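PDB 1XJU: SAR-endolysin from Enterobacteria phage P1, which hydrolyses the glycosidic bonds of the host peptidoglycan after release from the inner membrane, so that new phage particles can escape by cell lysis. Local coordinates for residues E8-A13 and M81-F86; Q66-K71 and S108-A113; P74-S79 and C150-V155. One frame throughout, in Å; residues are numbered along the deposited sequence.

Interaction 1. Residues E8-A13 and M81-F86; sequences ELIGNA and MTSAAF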
ATOM      1  N   GLU A   8      -4.200   5.679 -11.673  1.00 10.15           N
ATOM      2  CA  GLU A   8      -4.385   7.063 -11.268  1.00  9.93           C
ATOM      3  C   GLU A   8      -3.992   7.286  -9.835  1.00 10.38           C
ATOM      4  O   GLU A   8      -3.445   8.318  -9.529  1.00 11.05           O
ATOM      5  CB  GLU A   8      -5.830   7.551 -11.445  1.00 10.35           C
ATOM      6  CG  GLU A   8      -6.261   7.694 -12.905  1.00 10.69           C
ATOM      7  CD  GLU A   8      -7.658   8.231 -13.080  1.00 11.09           C
ATOM      8  OE1 GLU A   8      -8.408   8.452 -12.089  1.00 12.94           O
ATOM      9  OE2 GLU A   8      -8.047   8.419 -14.225  1.00 12.04           O
ATOM     10  N   LEU A   9      -4.297   6.333  -8.948  1.00  9.01           N
ATOM     11  CA  LEU A   9      -3.965   6.467  -7.566  1.00  9.32           C
ATOM     12  C   LEU A   9      -2.447   6.361  -7.363  1.00  9.12           C
ATOM     13  O   LEU A   9      -1.908   7.038  -6.497  1.00 10.50           O
ATOM     14  CB  LEU A   9      -4.669   5.421  -6.700  1.00 10.40           C
ATOM     15  CG  LEU A   9      -6.189   5.553  -6.729  1.00 11.30           C
ATOM     16  CD1 LEU A   9      -6.815   4.437  -5.941  1.00 12.66           C
ATOM     17  CD2 LEU A   9      -6.684   6.898  -6.266  1.00 13.99           C
ATOM     18  N   ILE A  10      -1.816   5.445  -8.080  1.00  7.93           N
ATOM     19  CA  ILE A  10      -0.350   5.287  -7.956  1.00  8.14           C
ATOM     20  C   ILE A  10       0.404   6.494  -8.528  1.00  8.08           C
ATOM     21  O   ILE A  10       1.399   6.948  -7.969  1.00  8.45           O
ATOM     22  CB  ILE A  10       0.096   3.986  -8.599  1.00  8.45           C
ATOM     23  CG1 ILE A  10      -0.405   2.793  -7.775  1.00  9.81           C
ATOM     24  CG2 ILE A  10       1.612   3.940  -8.813  1.00  9.02           C
ATOM     25  CD1 ILE A  10      -0.290   1.442  -8.467  1.00 10.35           C
ATOM     26  N   GLY A  11      -0.103   7.034  -9.626  1.00  8.10           N
ATOM     27  CA  GLY A  11       0.538   8.171 -10.217  1.00  9.51           C
ATOM     28  C   GLY A  11       1.855   7.822 -10.857  1.00  9.00           C
ATOM     29  O   GLY A  11       2.096   6.736 -11.282  1.00 11.17           O
ATOM     30  N   ASN A  12       2.765   8.806 -10.897  1.00 10.31           N
ATOM     31  CA  ASN A  12       4.017   8.658 -11.613  1.00  9.57           C
ATOM     32  C   ASN A  12       5.122   9.272 -10.795  1.00  9.42           C
ATOM     33  O   ASN A  12       4.907   9.933  -9.795  1.00  9.96           O
ATOM     34  CB  ASN A  12       3.901   9.227 -13.044  1.00 11.04           C
ATOM     35  CG  ASN A  12       3.467  10.655 -13.060  1.00 11.27           C
ATOM     36  OD1 ASN A  12       4.077  11.489 -12.394  1.00 11.92           O
ATOM     37  ND2 ASN A  12       2.428  10.979 -13.842  1.00 13.36           N
ATOM     38  N   ALA A  13       6.341   9.052 -11.256  1.00  9.25           N
ATOM     39  CA  ALA A  13       7.516   9.447 -10.473  1.00 10.79           C
ATOM     40  C   ALA A  13       7.578  10.959 -10.329  1.00 11.46           C
ATOM     41  O   ALA A  13       7.946  11.501  -9.278  1.00 11.78           O
ATOM     42  CB  ALA A  13       8.749   8.926 -11.103  1.00 10.82           C
ATOM     43  N   MET A  81      -5.393  -2.780  -3.905  1.00  7.28           N
ATOM     44  CA  MET A  81      -4.428  -3.415  -3.019  1.00  6.96           C
ATOM     45  C   MET A  81      -3.000  -3.228  -3.525  1.00  7.32           C
ATOM     46  O   MET A  81      -2.058  -3.041  -2.747  1.00  7.45           O
ATOM     47  CB  MET A  81      -4.759  -4.911  -2.872  1.00  6.98           C
ATOM     48  CG  MET A  81      -6.028  -5.144  -2.047  1.00  7.33           C
ATOM     49  SD  MET A  81      -5.885  -4.624  -0.309  1.00  8.14           S
ATOM     50  CE  MET A  81      -4.688  -5.841   0.314  1.00  9.47           C
ATOM     51  N   THR A  82      -2.811  -3.251  -4.832  1.00  7.20           N
ATOM     52  CA  THR A  82      -1.512  -3.007  -5.427  1.00  7.59           C
ATOM     53  C   THR A  82      -1.062  -1.594  -5.096  1.00  6.88           C
ATOM     54  O   THR A  82       0.090  -1.368  -4.736  1.00  7.49           O
ATOM     55  CB  THR A  82      -1.536  -3.213  -6.948  1.00  7.27           C
ATOM     56  OG1 THR A  82      -1.720  -4.620  -7.233  1.00  8.41           O
ATOM     57  CG2 THR A  82      -0.218  -2.783  -7.599  1.00  8.09           C
ATOM     58  N   SER A  83      -1.940  -0.623  -5.244  1.00  7.32           N
ATOM     59  CA  SER A  83      -1.643   0.761  -4.864  1.00  7.46           C
ATOM     60  C   SER A  83      -1.183   0.821  -3.419  1.00  7.25           C
ATOM     61  O   SER A  83      -0.163   1.469  -3.125  1.00  7.86           O
ATOM     62  CB  SER A  83      -2.895   1.606  -5.081  1.00  7.81           C
ATOM     63  OG  SER A  83      -2.733   2.923  -4.551  1.00  8.35           O
ATOM     64  N   ALA A  84      -1.888   0.175  -2.489  1.00  7.13           N
ATOM     65  CA  ALA A  84      -1.509   0.199  -1.092  1.00  7.37           C
ATOM     66  C   ALA A  84      -0.146  -0.445  -0.897  1.00  7.04           C
ATOM     67  O   ALA A  84       0.691   0.084  -0.131  1.00  7.72           O
ATOM     68  CB  ALA A  84      -2.572  -0.503  -0.256  1.00  7.59           C
ATOM     69  N   ALA A  85       0.110  -1.560  -1.548  1.00  6.80           N
ATOM     70  CA  ALA A  85       1.385  -2.250  -1.418  1.00  6.93           C
ATOM     71  C   ALA A  85       2.520  -1.389  -1.999  1.00  7.47           C
ATOM     72  O   ALA A  85       3.624  -1.383  -1.466  1.00  7.98           O
ATOM     73  CB  ALA A  85       1.334  -3.601  -2.072  1.00  8.02           C
ATOM     74  N   PHE A  86       2.274  -0.691  -3.084  1.00  7.37           N
ATOM     75  CA  PHE A  86       3.271   0.194  -3.683  1.00  7.71           C
ATOM     76  C   PHE A  86       3.651   1.270  -2.683  1.00  7.29           C
ATOM     77  O   PHE A  86       4.826   1.611  -2.510  1.00  7.82           O
ATOM     78  CB  PHE A  86       2.717   0.804  -4.956  1.00  8.11           C
ATOM     79  CG  PHE A  86       3.634   1.776  -5.624  1.00  8.06           C
ATOM     80  CD1 PHE A  86       3.577   3.110  -5.345  1.00  7.95           C
ATOM     81  CD2 PHE A  86       4.560   1.328  -6.574  1.00  8.85           C
ATOM     82  CE1 PHE A  86       4.421   4.021  -5.963  1.00  8.34           C
ATOM     83  CE2 PHE A  86       5.387   2.242  -7.231  1.00  9.42           C
ATOM     84  CZ  PHE A  86       5.307   3.599  -6.900  1.00  8.57           C
TER
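Ile10, near the end of helix 4-10, packs against Ser83 and Phe86 on helix 75-88, and both of its branches take part. The backbones of the two segments come nearest at Ile10 and Ser83, whose CA atoms are 5.6 Å apart. From CB the side chain divides. The methyl CG2, anti to the backbone N, lies over one face of the Phe86 ring, 4.0 Å from the centroid and only 12° off the ring normal. This is a CH-pi contact centred on the ring, not on its rim. CG of Phe86 lies anti to its own backbone N (chi1 178°), and chi2 of -92° sets how the ring plane is turned. The longer branch runs past Ser83: CG1 of Ile10 is 3.8 Å from Ser83 CA and 3.9 Å from Ser83 CB. At the tip, CD1 stays 3.9 Å from Ser83 CA and comes within 4.3 Å of Thr82 CG2, so the branch runs alongside the backbone at Thr82-Ser83. Leu9 adds a smaller touch, its CB being 3.8 Å from Ser83 OG. That hydroxyl has polar partners beyond this pair of segments, for it is hydrogen-bonded to Glu146 OE1 and Arg142 NH2. All of the direct contact between the segments is therefore van der Waals and CH-pi in character, while the buried serine oxygen is satisfied from a third helix. Cys23, an active-site residue held in a disulfide with Cys16 in this inactive form, has its side chain about 6 Å from that of Phe86. Around the contact, Trp53 of helix 46-67 meets the Phe86 ring edge-to-face, Leu9 rests on Lys145, Glu146 and Leu149 of helix 137-151, and Ala84 and Ala85 touch Leu93 of helix 90-94.

Interaction 2. Residues Q66-K71 and S108-A113; sequences QHFRGK and SIHKWA. With SO4 (sulfate ion), chain D.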
ATOM      1  N   GLN A  66       1.103 -13.034  -4.219  1.00  9.48           N
ATOM      2  CA  GLN A  66       1.708 -14.070  -3.386  1.00  9.69           C
ATOM      3  C   GLN A  66       1.126 -14.184  -2.023  1.00  9.71           C
ATOM      4  O   GLN A  66       1.007 -15.312  -1.478  1.00 11.94           O
ATOM      5  CB  GLN A  66       3.197 -13.824  -3.253  1.00 10.94           C
ATOM      6  CG  GLN A  66       3.993 -14.076  -4.483  1.00 12.83           C
ATOM      7  CD  GLN A  66       3.855 -15.510  -4.935  1.00 16.81           C
ATOM      8  OE1 GLN A  66       3.960 -16.442  -4.122  1.00 19.68           O
ATOM      9  NE2 GLN A  66       3.569 -15.699  -6.206  1.00 20.30           N
ATOM     10  N   HIS A  67       0.688 -13.065  -1.457  1.00  9.15           N
ATOM     11  CA  HIS A  67       0.352 -13.015  -0.059  1.00  9.47           C
ATOM     12  C   HIS A  67      -1.077 -12.601   0.280  1.00  8.60           C
ATOM     13  O   HIS A  67      -1.444 -12.619   1.441  1.00  9.80           O
ATOM     14  CB  HIS A  67       1.364 -12.176   0.712  1.00  9.75           C
ATOM     15  CG  HIS A  67       2.741 -12.669   0.544  1.00 10.67           C
ATOM     16  ND1 HIS A  67       3.133 -13.939   0.914  1.00 10.93           N
ATOM     17  CD2 HIS A  67       3.835 -12.065   0.022  1.00 10.73           C
ATOM     18  CE1 HIS A  67       4.405 -14.099   0.605  1.00 12.62           C
ATOM     19  NE2 HIS A  67       4.845 -12.985   0.051  1.00 12.01           N
ATOM     20  N   PHE A  68      -1.852 -12.176  -0.732  1.00  8.47           N
ATOM     21  CA  PHE A  68      -3.198 -11.676  -0.549  1.00  8.55           C
ATOM     22  C   PHE A  68      -4.200 -12.310  -1.503  1.00  8.26           C
ATOM     23  O   PHE A  68      -5.296 -11.793  -1.682  1.00  8.53           O
ATOM     24  CB  PHE A  68      -3.228 -10.131  -0.635  1.00  8.48           C
ATOM     25  CG  PHE A  68      -2.462  -9.464   0.464  1.00  8.17           C
ATOM     26  CD1 PHE A  68      -3.081  -9.008   1.567  1.00  8.86           C
ATOM     27  CD2 PHE A  68      -1.108  -9.321   0.384  1.00  8.83           C
ATOM     28  CE1 PHE A  68      -2.388  -8.413   2.583  1.00  9.28           C
ATOM     29  CE2 PHE A  68      -0.378  -8.747   1.416  1.00  9.79           C
ATOM     30  CZ  PHE A  68      -1.007  -8.290   2.534  1.00  9.75           C
ATOM     31  N   ARG A  69      -3.827 -13.424  -2.135  1.00  8.76           N
ATOM     32  CA  ARG A  69      -4.759 -14.115  -3.065  1.00  9.17           C
ATOM     33  C   ARG A  69      -5.164 -13.242  -4.239  1.00  9.13           C
ATOM     34  O   ARG A  69      -6.276 -13.317  -4.739  1.00  8.78           O
ATOM     35  CB  ARG A  69      -5.964 -14.736  -2.342  1.00  9.17           C
ATOM     36  CG  ARG A  69      -5.575 -15.964  -1.518  1.00 10.71           C
ATOM     37  CD  ARG A  69      -6.801 -16.577  -0.857  1.00 11.64           C
ATOM     38  NE  ARG A  69      -7.749 -16.992  -1.893  1.00 12.52           N
ATOM     39  CZ  ARG A  69      -9.032 -17.237  -1.728  1.00 13.22           C
ATOM     40  NH1 ARG A  69      -9.548 -17.185  -0.525  1.00 14.01           N
ATOM     41  NH2 ARG A  69      -9.773 -17.529  -2.778  1.00 14.87           N
ATOM     42  N   GLY A  70      -4.229 -12.400  -4.699  1.00  8.93           N
ATOM     43  CA  GLY A  70      -4.520 -11.449  -5.738  1.00  8.99           C
ATOM     44  C   GLY A  70      -5.164 -12.038  -6.971  1.00  8.87           C
ATOM     45  O   GLY A  70      -6.003 -11.423  -7.572  1.00  9.18           O
ATOM     46  N   LYS A  71      -4.731 -13.229  -7.375  1.00  9.67           N
ATOM     47  CA  LYS A  71      -5.263 -13.813  -8.620  1.00 10.97           C
ATOM     48  C   LYS A  71      -6.761 -14.111  -8.535  1.00  9.84           C
ATOM     49  O   LYS A  71      -7.417 -14.231  -9.564  1.00 11.79           O
ATOM     50  CB  LYS A  71      -4.464 -15.071  -8.973  1.00 12.87           C
ATOM     51  CG  LYS A  71      -3.029 -14.711  -9.370  1.00 16.88           C
ATOM     52  CD  LYS A  71      -2.216 -15.900  -9.658  1.00 20.38           C
ATOM     53  CE  LYS A  71      -0.884 -15.743  -8.910  1.00 21.11           C
ATOM     54  NZ  LYS A  71      -0.853 -16.305  -7.541  1.00 25.74           N
ATOM     55  N   SER A 108      -5.493  -7.581   9.998  1.00  9.64           N
ATOM     56  CA  SER A 108      -6.848  -7.926   9.574  1.00 10.52           C
ATOM     57  C   SER A 108      -6.990  -7.923   8.070  1.00  9.29           C
ATOM     58  O   SER A 108      -7.685  -8.792   7.520  1.00  9.63           O
ATOM     59  CB  SER A 108      -7.797  -6.964  10.180  1.00 12.30           C
ATOM     60  OG  SER A 108      -7.835  -7.121  11.578  1.00 16.70           O
ATOM     61  N   ILE A 109      -6.361  -6.968   7.365  1.00  8.72           N
ATOM     62  CA  ILE A 109      -6.500  -6.954   5.913  1.00  8.62           C
ATOM     63  C   ILE A 109      -5.986  -8.239   5.301  1.00  8.52           C
ATOM     64  O   ILE A 109      -6.599  -8.777   4.376  1.00  8.63           O
ATOM     65  CB  ILE A 109      -5.839  -5.694   5.334  1.00  8.46           C
ATOM     66  CG1 ILE A 109      -6.349  -5.412   3.934  1.00  8.87           C
ATOM     67  CG2 ILE A 109      -4.303  -5.731   5.377  1.00  8.59           C
ATOM     68  CD1 ILE A 109      -5.975  -4.059   3.391  1.00  9.03           C
ATOM     69  N   HIS A 110      -4.886  -8.767   5.815  1.00  8.32           N
ATOM     70  CA  HIS A 110      -4.368 -10.030   5.343  1.00  8.78           C
ATOM     71  C   HIS A 110      -5.288 -11.210   5.693  1.00  9.19           C
ATOM     72  O   HIS A 110      -5.494 -12.105   4.855  1.00  9.41           O
ATOM     73  CB  HIS A 110      -2.944 -10.243   5.885  1.00  9.65           C
ATOM     74  CG  HIS A 110      -2.272 -11.491   5.388  1.00  9.69           C
ATOM     75  ND1 HIS A 110      -2.344 -12.706   6.056  1.00 10.38           N
ATOM     76  CD2 HIS A 110      -1.492 -11.721   4.305  1.00 10.55           C
ATOM     77  CE1 HIS A 110      -1.611 -13.593   5.392  1.00 11.22           C
ATOM     78  NE2 HIS A 110      -1.136 -13.054   4.294  1.00 11.15           N
ATOM     79  N   LYS A 111      -5.798 -11.209   6.892  1.00  8.86           N
ATOM     80  CA  LYS A 111      -6.737 -12.253   7.307  1.00  9.85           C
ATOM     81  C   LYS A 111      -7.907 -12.340   6.326  1.00  9.71           C
ATOM     82  O   LYS A 111      -8.288 -13.423   5.902  1.00 10.47           O
ATOM     83  CB  LYS A 111      -7.242 -11.971   8.708  1.00 11.16           C
ATOM     84  CG  LYS A 111      -6.240 -12.324   9.759  1.00 14.86           C
ATOM     85  CD  LYS A 111      -6.826 -12.204  11.125  1.00 16.14           C
ATOM     86  CE  LYS A 111      -5.788 -12.444  12.214  1.00 17.11           C
ATOM     87  NZ  LYS A 111      -5.276 -13.806  12.247  1.00 18.43           N
ATOM     88  N   TRP A 112      -8.514 -11.201   6.021  1.00  9.32           N
ATOM     89  CA  TRP A 112      -9.657 -11.214   5.140  1.00  9.29           C
ATOM     90  C   TRP A 112      -9.306 -11.559   3.724  1.00  9.69           C
ATOM     91  O   TRP A 112     -10.058 -12.275   3.054  1.00 10.02           O
ATOM     92  CB  TRP A 112     -10.423  -9.896   5.234  1.00 10.20           C
ATOM     93  CG  TRP A 112     -11.102  -9.672   6.535  1.00 11.35           C
ATOM     94  CD1 TRP A 112     -10.933  -8.631   7.355  1.00 12.03           C
ATOM     95  CD2 TRP A 112     -12.110 -10.494   7.138  1.00 12.40           C
ATOM     96  NE1 TRP A 112     -11.779  -8.727   8.450  1.00 13.63           N
ATOM     97  CE2 TRP A 112     -12.526  -9.858   8.316  1.00 13.96           C
ATOM     98  CE3 TRP A 112     -12.749 -11.674   6.775  1.00 13.03           C
ATOM     99  CZ2 TRP A 112     -13.475 -10.415   9.168  1.00 14.10           C
ATOM    100  CZ3 TRP A 112     -13.743 -12.199   7.624  1.00 14.32           C
ATOM    101  CH2 TRP A 112     -14.081 -11.555   8.776  1.00 14.55           C
ATOM    102  N   ALA A 113      -8.160 -11.082   3.232  1.00  8.77           N
ATOM    103  CA  ALA A 113      -7.735 -11.459   1.879  1.00  8.28           C
ATOM    104  C   ALA A 113      -7.553 -12.981   1.774  1.00  9.22           C
ATOM    105  O   ALA A 113      -7.955 -13.574   0.782  1.00  9.29           O
ATOM    106  CB  ALA A 113      -6.408 -10.765   1.570  1.00  7.99           C
TER
HETATM  107  S   SO4 D 606      -2.944 -13.375  15.082  1.00 18.53           S
HETATM  108  O1  SO4 D 606      -2.315 -14.105  16.140  1.00 19.96           O
HETATM  109  O2  SO4 D 606      -1.937 -13.018  14.073  1.00 19.90           O
HETATM  110  O3  SO4 D 606      -3.623 -12.205  15.618  1.00 19.27           O
HETATM  111  O4  SO4 D 606      -4.008 -14.238  14.590  1.00 20.58           O
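Phe68 and His110 form the aromatic part of the contact, a T-shaped pair in which the edge of the imidazole faces the phenyl ring. Their centroids are 5.1 Å apart and the planes stand at 85°. His110 CD2 lies 3.8 Å above the Phe68 plane, offset toward the rim. CG of His110 is anti to its backbone N (chi1 -176°), and chi2 (-91°) turns CD2 to the phenyl. The apolar contacts involve the same phenyl ring: Ala113 CB meets its edge, 3.8 Å from Phe68 CD1, and Ile109 CG2 is 4.3 Å from Phe68 CE1. Among the polar groups, His67 O lies 2.9 Å from His110 NE2 and accepts from Gln114 NE2. The aliphatic part of Arg69 passes the helix, with CD 3.6 Å from Ala113 O, while its guanidinium pairs with Asp72 and hydrogen-bonds to Gln114 O. Glu106 hydrogen-bonds to His110 ND1 and salt-bridges Lys111, whose NZ gives a 2.7 Å hydrogen bond to O4 of a sulfate ion, probably from the crystallisation liquor. The end of helix 46-67 and the chain after it pack on helix 108-114, Leu93 and Arg94 of helix 90-94 touching Phe68 and Met121 of helix 118-123 touching Ile109 and Ala113.

Interaction 3. Residues P74-S79 and C150-V155; sequences PDNAFS and CLTGLV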
ATOM      1  N   PRO A  74     -11.249  -9.533  -7.954  1.00  8.56           N
ATOM      2  CA  PRO A  74     -11.582  -8.725  -9.110  1.00  9.31           C
ATOM      3  C   PRO A  74     -10.555  -7.638  -9.333  1.00  8.65           C
ATOM      4  O   PRO A  74      -9.779  -7.308  -8.412  1.00  9.29           O
ATOM      5  CB  PRO A  74     -12.921  -8.095  -8.738  1.00 10.21           C
ATOM      6  CG  PRO A  74     -13.319  -8.698  -7.476  1.00 11.59           C
ATOM      7  CD  PRO A  74     -12.168  -9.347  -6.826  1.00  9.55           C
ATOM      8  N   ASP A  75     -10.531  -7.087 -10.531  1.00  9.56           N
ATOM      9  CA  ASP A  75      -9.548  -6.069 -10.880  1.00  9.83           C
ATOM     10  C   ASP A  75      -9.580  -4.856  -9.988  1.00  8.61           C
ATOM     11  O   ASP A  75      -8.498  -4.328  -9.682  1.00  8.75           O
ATOM     12  CB  ASP A  75      -9.750  -5.598 -12.317  1.00 11.29           C
ATOM     13  CG  ASP A  75      -9.156  -6.523 -13.371  1.00 13.79           C
ATOM     14  OD1 ASP A  75      -8.504  -7.545 -13.111  1.00 13.89           O
ATOM     15  OD2 ASP A  75      -9.323  -6.238 -14.579  1.00 18.34           O
ATOM     16  N   ASN A  76     -10.725  -4.361  -9.544  1.00  9.15           N
ATOM     17  CA  ASN A  76     -10.707  -3.165  -8.740  1.00  8.80           C
ATOM     18  C   ASN A  76     -10.050  -3.403  -7.381  1.00  8.09           C
ATOM     19  O   ASN A  76      -9.165  -2.609  -6.992  1.00  8.45           O
ATOM     20  CB  ASN A  76     -12.128  -2.633  -8.555  1.00  9.36           C
ATOM     21  CG  ASN A  76     -12.719  -2.028  -9.798  1.00 10.35           C
ATOM     22  OD1 ASN A  76     -11.981  -1.647 -10.725  1.00 11.08           O
ATOM     23  ND2 ASN A  76     -14.053  -1.955  -9.849  1.00 10.79           N
ATOM     24  N   ALA A  77     -10.402  -4.480  -6.702  1.00  8.21           N
ATOM     25  CA  ALA A  77      -9.761  -4.786  -5.444  1.00  7.80           C
ATOM     26  C   ALA A  77      -8.267  -5.030  -5.649  1.00  7.30           C
ATOM     27  O   ALA A  77      -7.412  -4.573  -4.859  1.00  7.72           O
ATOM     28  CB  ALA A  77     -10.414  -5.963  -4.776  1.00  8.29           C
ATOM     29  N   PHE A  78      -7.913  -5.783  -6.674  1.00  7.56           N
ATOM     30  CA  PHE A  78      -6.519  -6.056  -6.947  1.00  7.66           C
ATOM     31  C   PHE A  78      -5.750  -4.766  -7.136  1.00  7.11           C
ATOM     32  O   PHE A  78      -4.601  -4.635  -6.640  1.00  7.97           O
ATOM     33  CB  PHE A  78      -6.376  -6.911  -8.201  1.00  8.47           C
ATOM     34  CG  PHE A  78      -4.949  -7.170  -8.573  1.00  8.67           C
ATOM     35  CD1 PHE A  78      -4.234  -8.163  -7.945  1.00  9.99           C
ATOM     36  CD2 PHE A  78      -4.296  -6.322  -9.457  1.00  9.72           C
ATOM     37  CE1 PHE A  78      -2.895  -8.327  -8.233  1.00  9.80           C
ATOM     38  CE2 PHE A  78      -2.959  -6.486  -9.687  1.00 10.10           C
ATOM     39  CZ  PHE A  78      -2.288  -7.481  -9.098  1.00 10.95           C
ATOM     40  N   SER A  79      -6.312  -3.868  -7.875  1.00  7.83           N
ATOM     41  CA  SER A  79      -5.643  -2.606  -8.231  1.00  8.26           C
ATOM     42  C   SER A  79      -5.534  -1.697  -7.031  1.00  7.94           C
ATOM     43  O   SER A  79      -4.470  -1.080  -6.812  1.00  7.92           O
ATOM     44  CB  SER A  79      -6.436  -1.938  -9.343  1.00  9.04           C
ATOM     45  OG  SER A  79      -6.419  -2.726 -10.524  1.00  9.72           O
ATOM     46  N   CYS A 150     -11.700  -0.238  -4.453  1.00  8.82           N
ATOM     47  CA  CYS A 150     -11.710  -1.633  -4.073  1.00  8.84           C
ATOM     48  C   CYS A 150     -13.128  -2.186  -4.015  1.00  9.73           C
ATOM     49  O   CYS A 150     -13.388  -3.306  -4.467  1.00  9.80           O
ATOM     50  CB  CYS A 150     -11.000  -1.686  -2.715  1.00  9.21           C
ATOM     51  SG  CYS A 150     -10.485  -3.291  -2.075  1.00  9.32           S
ATOM     52  N   LEU A 151     -14.048  -1.410  -3.451  1.00  9.24           N
ATOM     53  CA  LEU A 151     -15.420  -1.853  -3.219  1.00  9.50           C
ATOM     54  C   LEU A 151     -16.272  -1.762  -4.460  1.00  9.56           C
ATOM     55  O   LEU A 151     -17.409  -2.295  -4.456  1.00 10.36           O
ATOM     56  CB  LEU A 151     -16.069  -0.993  -2.149  1.00 10.07           C
ATOM     57  CG  LEU A 151     -15.515  -1.147  -0.744  1.00 10.25           C
ATOM     58  CD1 LEU A 151     -16.036  -0.045   0.162  1.00 11.51           C
ATOM     59  CD2 LEU A 151     -15.890  -2.503  -0.238  1.00 11.12           C
ATOM     60  N   THR A 152     -15.809  -1.118  -5.518  1.00 10.06           N
ATOM     61  CA  THR A 152     -16.660  -0.897  -6.699  1.00 10.16           C
ATOM     62  C   THR A 152     -16.915  -2.221  -7.406  1.00 10.03           C
ATOM     63  O   THR A 152     -15.984  -2.915  -7.851  1.00 10.34           O
ATOM     64  CB  THR A 152     -15.977   0.070  -7.630  1.00 11.35           C
ATOM     65  OG1 THR A 152     -15.833   1.352  -6.976  1.00 11.92           O
ATOM     66  CG2 THR A 152     -16.774   0.323  -8.916  1.00 12.68           C
ATOM     67  N   GLY A 153     -18.192  -2.565  -7.505  1.00 10.09           N
ATOM     68  CA  GLY A 153     -18.652  -3.873  -8.002  1.00  9.87           C
ATOM     69  C   GLY A 153     -18.916  -4.916  -6.949  1.00  9.85           C
ATOM     70  O   GLY A 153     -19.469  -5.987  -7.241  1.00  9.99           O
ATOM     71  N   LEU A 154     -18.485  -4.689  -5.711  1.00  9.24           N
ATOM     72  CA  LEU A 154     -18.620  -5.643  -4.636  1.00  9.49           C
ATOM     73  C   LEU A 154     -19.850  -5.429  -3.750  1.00 10.17           C
ATOM     74  O   LEU A 154     -20.185  -6.318  -2.969  1.00 10.66           O
ATOM     75  CB  LEU A 154     -17.403  -5.596  -3.734  1.00  9.20           C
ATOM     76  CG  LEU A 154     -16.089  -6.032  -4.345  1.00 10.70           C
ATOM     77  CD1 LEU A 154     -14.962  -5.936  -3.308  1.00 10.96           C
ATOM     78  CD2 LEU A 154     -16.149  -7.367  -4.906  1.00 12.75           C
ATOM     79  N   VAL A 155     -20.460  -4.264  -3.856  1.00 10.39           N
ATOM     80  CA  VAL A 155     -21.575  -3.855  -3.005  1.00 10.78           C
ATOM     81  C   VAL A 155     -22.680  -3.275  -3.890  1.00 10.78           C
ATOM     82  O   VAL A 155     -22.495  -2.985  -5.043  1.00 11.81           O
ATOM     83  CB  VAL A 155     -21.107  -2.800  -1.976  1.00 11.68           C
ATOM     84  CG1 VAL A 155     -20.005  -3.395  -1.104  1.00 12.58           C
ATOM     85  CG2 VAL A 155     -20.636  -1.503  -2.649  1.00 13.30           C
TER
HETATM   86  O   HOH W   1     -13.124  -5.292  -6.508  1.00  9.32           O
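Ala77 and Cys150 make the tight part of the contact, with their CA atoms just 4.0 Å apart. So short a separation brings two helix backbones almost against each other. Cys150 SG, anti to its backbone N (chi1 -167°), lies 3.8 Å from Ala77 CA and equally close to Ala77 CB, so both alanine atoms pack on the sulfur. The sulfur is at the same time bonded to Cys122 SG, so the surface that meets the alanine belongs to a disulfide. Beside this pair a water joins the two backbones: it accepts from Ala77 N at 2.8 Å and donates to Cys150 O at 2.9 Å. An amide in the first turn of one helix and a carbonyl in the last turn of another are thereby satisfied through one molecule. Asn76 belongs to the same firm part. Its ND2 donates to Thr152 O over 2.9 Å in a nearly straight bond (168° at the hydrogen). The acceptor lies in the asparagine amide plane, whereas the donor is raised 45° out of the plane of the threonine carbonyl. Asn76 OD1 accepts from Asn3 ND2, and the two bonds together fix the rotation of the amide. Thr152 CB is also 3.6 Å from Asn76 ND2.

The looser side is made by Pro74 and Leu154. Nearer solvent, Pro74 CG meets Leu154 CD2 at 4.0 Å, the two side chains crossing at about a right angle, in a single apolar touch at the protein surface.

The arrangement is a junction of helix ends: the N-terminal turn of helix 75-88, beginning after Pro74 at its N-cap, meets the C-terminal turn of helix 137-151 in the phage lysozyme fold, and the Cys122-Cys150 disulfide ties the latter to helix 118-123.

Interactions 1 and 3 use different turns of helix 75-88, interaction 3 its first turns and interaction 1 a later part nearer the centre of the chain. Interaction 1 is the buried one, about 7 Å from that centre and almost wholly apolar; interactions 2 and 3, at about 13 and 15 Å, are partly buried. Interaction 2 combines an aromatic pair with charged groups at its margin, and interaction 3 relies on a water, a side-chain amide hydrogen bond and a disulfide sulfur. Met81 of helix 75-88 joins interactions 1 and 2, its SD lying 3.7 Å from Ile109 CD1 and its CE 3.8 Å from Phe68 CD1. Phe78 CD1, 3.7 Å from Gly70 O, brings interactions 2 and 3 together.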